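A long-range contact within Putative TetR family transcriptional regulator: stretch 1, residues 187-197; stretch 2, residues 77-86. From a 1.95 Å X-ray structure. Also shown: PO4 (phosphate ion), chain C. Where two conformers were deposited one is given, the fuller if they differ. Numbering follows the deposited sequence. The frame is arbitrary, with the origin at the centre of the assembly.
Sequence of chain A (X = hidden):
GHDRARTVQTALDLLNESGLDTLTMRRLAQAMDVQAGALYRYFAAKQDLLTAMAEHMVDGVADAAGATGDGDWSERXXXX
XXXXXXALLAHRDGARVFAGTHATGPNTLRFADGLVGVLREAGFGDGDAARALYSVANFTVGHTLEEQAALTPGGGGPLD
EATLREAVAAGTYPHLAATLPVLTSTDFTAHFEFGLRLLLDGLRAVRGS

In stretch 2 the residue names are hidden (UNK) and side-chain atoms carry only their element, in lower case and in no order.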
# COMPACT_ATOMS: atom_id res chain seq x y z
N ASP A 187 16.02 -6.74 -6.52
CA ASP A 187 16.58 -5.53 -5.91
C ASP A 187 15.48 -4.57 -5.50
O ASP A 187 15.30 -3.51 -6.10
CB ASP A 187 17.54 -4.81 -6.85
CG ASP A 187 18.54 -3.94 -6.09
OD1 ASP A 187 18.26 -3.54 -4.90
OD2 ASP A 187 19.60 -3.66 -6.71
N PHE A 188 14.73 -4.96 -4.49
CA PHE A 188 13.65 -4.12 -3.96
C PHE A 188 14.15 -2.79 -3.43
O PHE A 188 13.47 -1.76 -3.54
CB PHE A 188 12.92 -4.85 -2.86
CG PHE A 188 12.15 -6.03 -3.34
CD1 PHE A 188 11.01 -5.86 -4.10
CD2 PHE A 188 12.57 -7.32 -3.01
CE1 PHE A 188 10.28 -6.96 -4.55
CE2 PHE A 188 11.86 -8.43 -3.45
CZ PHE A 188 10.71 -8.24 -4.22
N THR A 189 15.34 -2.81 -2.84
CA THR A 189 15.93 -1.59 -2.32
C THR A 189 16.13 -0.55 -3.42
O THR A 189 15.80 0.62 -3.23
CB THR A 189 17.24 -1.87 -1.56
OG1 THR A 189 16.95 -2.72 -0.45
CG2 THR A 189 17.84 -0.56 -0.99
N ALA A 190 16.71 -0.98 -4.55
CA ALA A 190 16.86 -0.11 -5.73
C ALA A 190 15.52 0.44 -6.23
O ALA A 190 15.42 1.64 -6.55
CB ALA A 190 17.61 -0.85 -6.87
N HIS A 191 14.48 -0.40 -6.27
CA HIS A 191 13.14 0.07 -6.67
C HIS A 191 12.63 1.14 -5.70
O HIS A 191 12.13 2.18 -6.13
CB HIS A 191 12.16 -1.11 -6.74
CG HIS A 191 12.46 -2.07 -7.84
ND1 HIS A 191 11.82 -3.28 -7.97
CD2 HIS A 191 13.38 -2.02 -8.83
CE1 HIS A 191 12.30 -3.92 -9.02
NE2 HIS A 191 13.25 -3.18 -9.55
N PHE A 192 12.80 0.90 -4.41
CA PHE A 192 12.37 1.84 -3.40
C PHE A 192 13.09 3.18 -3.54
O PHE A 192 12.46 4.25 -3.52
CB PHE A 192 12.62 1.27 -1.99
CG PHE A 192 12.22 2.22 -0.90
CD1 PHE A 192 10.87 2.54 -0.69
CD2 PHE A 192 13.19 2.82 -0.09
CE1 PHE A 192 10.49 3.43 0.34
CE2 PHE A 192 12.82 3.71 0.92
CZ PHE A 192 11.49 4.02 1.14
N GLU A 193 14.41 3.13 -3.68
CA GLU A 193 15.20 4.34 -3.83
C GLU A 193 14.76 5.15 -5.07
O GLU A 193 14.75 6.38 -5.04
CB GLU A 193 16.70 4.01 -3.88
CG GLU A 193 17.27 3.52 -2.52
CD GLU A 193 17.12 4.57 -1.39
OE1 GLU A 193 17.26 5.78 -1.65
OE2 GLU A 193 16.88 4.16 -0.24
N PHE A 194 14.43 4.45 -6.16
CA PHE A 194 14.00 5.11 -7.38
C PHE A 194 12.70 5.86 -7.14
O PHE A 194 12.56 7.02 -7.56
CB PHE A 194 13.82 4.08 -8.51
CG PHE A 194 13.40 4.69 -9.81
CD1 PHE A 194 14.35 5.24 -10.68
CD2 PHE A 194 12.05 4.75 -10.15
CE1 PHE A 194 13.94 5.81 -11.90
CE2 PHE A 194 11.65 5.31 -11.35
CZ PHE A 194 12.59 5.84 -12.23
N GLY A 195 11.73 5.20 -6.50
CA GLY A 195 10.43 5.84 -6.23
C GLY A 195 10.58 7.02 -5.28
O GLY A 195 9.96 8.06 -5.48
N LEU A 196 11.42 6.86 -4.27
CA LEU A 196 11.71 7.92 -3.34
C LEU A 196 12.37 9.11 -4.05
O LEU A 196 12.02 10.28 -3.80
CB LEU A 196 12.63 7.33 -2.23
CG LEU A 196 12.86 8.06 -0.94
CD1 LEU A 196 11.51 8.58 -0.34
CD2 LEU A 196 13.69 7.17 0.02
N ARG A 197 13.32 8.82 -4.95
CA ARG A 197 13.95 9.85 -5.78
C ARG A 197 12.91 10.61 -6.61
O ARG A 197 12.97 11.84 -6.69
CB ARG A 197 15.03 9.25 -6.70
CG ARG A 197 15.39 10.12 -7.92
CD ARG A 197 16.72 9.72 -8.59
NE ARG A 197 16.64 8.71 -9.65
CZ ARG A 197 17.19 8.84 -10.86
NH1 ARG A 197 17.09 7.87 -11.75
NH2 ARG A 197 17.86 9.95 -11.19
N UNK A 77 14.42 13.69 4.68
CA UNK A 77 13.13 13.12 4.32
C UNK A 77 13.35 11.67 3.84
O UNK A 77 12.59 10.76 4.22
o UNK A 77 12.18 15.27 3.73
c UNK A 77 11.09 13.29 2.83
c UNK A 77 12.45 13.95 3.23
N UNK A 78 14.37 11.47 3.00
CA UNK A 78 14.69 10.12 2.52
C UNK A 78 15.03 9.19 3.69
O UNK A 78 14.63 8.03 3.68
c UNK A 78 15.87 10.17 1.52
N UNK A 79 15.80 9.66 4.68
CA UNK A 79 16.15 8.80 5.82
C UNK A 79 14.93 8.36 6.61
O UNK A 79 14.85 7.23 7.06
c UNK A 79 19.95 11.95 7.98
c UNK A 79 18.58 9.52 6.20
c UNK A 79 19.62 9.59 7.32
n UNK A 79 19.39 10.76 8.16
n UNK A 79 20.80 12.15 6.97
c UNK A 79 17.16 9.48 6.78
n UNK A 79 19.64 12.94 8.80
N UNK A 80 13.97 9.26 6.77
CA UNK A 80 12.70 8.92 7.44
C UNK A 80 11.92 7.84 6.69
O UNK A 80 11.42 6.90 7.31
c UNK A 80 12.21 11.14 8.69
c UNK A 80 11.48 12.44 8.42
c UNK A 80 11.83 10.59 10.10
c UNK A 80 11.82 10.16 7.58
N UNK A 81 11.78 8.00 5.37
CA UNK A 81 11.08 7.00 4.56
C UNK A 81 11.82 5.67 4.58
O UNK A 81 11.21 4.62 4.76
c UNK A 81 10.95 7.49 3.09
N UNK A 82 13.14 5.71 4.42
CA UNK A 82 13.92 4.47 4.52
C UNK A 82 13.78 3.76 5.87
O UNK A 82 13.73 2.52 5.93
c UNK A 82 18.18 7.07 1.51
c UNK A 82 15.81 5.04 2.92
c UNK A 82 15.41 4.77 4.32
n UNK A 82 18.69 7.66 2.59
c UNK A 82 17.34 5.17 2.82
n UNK A 82 18.34 7.60 0.31
n UNK A 82 17.59 5.90 1.60
N UNK A 83 13.79 4.53 6.95
CA UNK A 83 13.70 3.96 8.28
C UNK A 83 12.32 3.36 8.48
O UNK A 83 12.21 2.31 9.11
c UNK A 83 13.96 5.02 9.36
N UNK A 84 11.29 3.99 7.93
CA UNK A 84 9.95 3.39 8.01
C UNK A 84 9.91 2.05 7.26
O UNK A 84 9.44 1.03 7.79
c UNK A 84 6.91 3.29 8.71
c UNK A 84 7.45 3.76 7.34
c UNK A 84 6.44 4.74 6.69
c UNK A 84 8.88 4.37 7.45
N UNK A 85 10.40 2.03 6.02
CA UNK A 85 10.52 0.79 5.27
C UNK A 85 11.28 -0.29 6.06
O UNK A 85 10.84 -1.44 6.13
c UNK A 85 11.19 1.05 3.92
n UNK A 85 12.33 -1.13 1.02
c UNK A 85 13.55 -1.64 0.96
n UNK A 85 14.55 -1.01 1.55
c UNK A 85 11.40 -0.21 3.12
c UNK A 85 11.97 0.09 1.74
n UNK A 85 13.78 -2.77 0.31
N UNK A 86 12.42 0.07 6.61
CA UNK A 86 13.26 -0.88 7.32
C UNK A 86 12.53 -1.44 8.55
O UNK A 86 12.62 -2.64 8.82
c UNK A 86 14.59 -0.20 7.74
P PO4 C . 16.60 -2.60 -10.88
O1 PO4 C . 17.84 -3.00 -10.11
O2 PO4 C . 15.68 -1.85 -9.93
O3 PO4 C . 16.96 -1.70 -12.03
O4 PO4 C . 15.92 -3.84 -11.37
O HOH W 1 17.52 -1.98 2.45

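Position 77 has three side-chain atoms: a carbon at CB that carries one oxygen and one further carbon. The side chain makes no contact with stretch 1. A branched CB with a hydroxyl is Thr77. Its hydroxyl is hydrogen-bonded elsewhere in the structure.

Position 78 has one side-chain carbon. CB of position 78 points sideways and lies 4.0 Å from CD2 of Leu196. A lone CB is Ala78. The backbone also comes close here: the CA atoms of Leu196 and Ala78 are 6.9 Å apart.

Position 79 has a chain of three carbons, then a nitrogen, then a carbon bearing two more nitrogens. CB points away from stretch 1, and the side chain touches nothing there. The end group is a guanidinium, so the residue is Arg79. The side chain makes its hydrogen bonds elsewhere in the structure.

Position 80 has four carbons, forked at the second. It is out of reach of stretch 1, and no heteroatom is present. This is Leu80, a buried residue.

Position 81 again has a single carbon, but here CB points toward stretch 1. CB of position 81 packs 3.6 Å from CD1 of Leu196 and 4.0 Å from CZ of Phe192. The residue is Ala81. Its small side chain meets two large apolar ones.

Position 82 has three carbons, a nitrogen, and a carbon with two nitrogens. CB points sideways, but the end of the side chain comes nearer and meets the carboxylate of Glu193. This is Arg82. NE of Arg82 donates to OE2 of Glu193 at 2.6 Å, and NH2 of Arg82 donates to OE1 of Glu193 at 2.9 Å. The two hydrogen bonds belong to a salt bridge, with OE2 of Glu193 at the edge of the guanidinium. The aliphatic part contributes too: CG of Arg82 lies 3.8 Å from CE2 of Phe192.

Position 83 has one carbon, directed away from stretch 1 and without contact. It is Ala83.

Position 84 has four carbons forked at the second. Its CB is 6.8 Å from CZ of Phe192, so the side chain makes no contact. It is Leu84, also buried.

Position 85 has the guanidinium pattern once more, on an extended chain. A chain carbon sits over the ring of Phe192, and a terminal nitrogen reaches the hydroxyl of Thr189. It is Arg85. CD of Arg85 lies 3.4 Å from the centroid of the Phe192 ring, a CH-pi contact. NH2 of Arg85 donates to OG1 of Thr189 at 3.3 Å. The O atom of water 1 accepts from NH1 of Arg85 at 3.3 Å and is hydrogen-bonded to OG1 of Thr189 at 3.0 Å.

Position 86 has one carbon, out of reach of stretch 1. It is Ala86.

The helices run roughly antiparallel, at 143°, with axes 11.0 Å apart at closest approach. Leu196 and Phe192 pack on Ala78, Ala81 and the aliphatic parts of Arg82 and Arg85. Arg85 has the largest covered area. Charge and hydrogen bonding add to this apolar packing: Glu193 pairs with Arg82, and Thr189 accepts from Arg85.

Stretch 2 (77-86) TARLARALRA
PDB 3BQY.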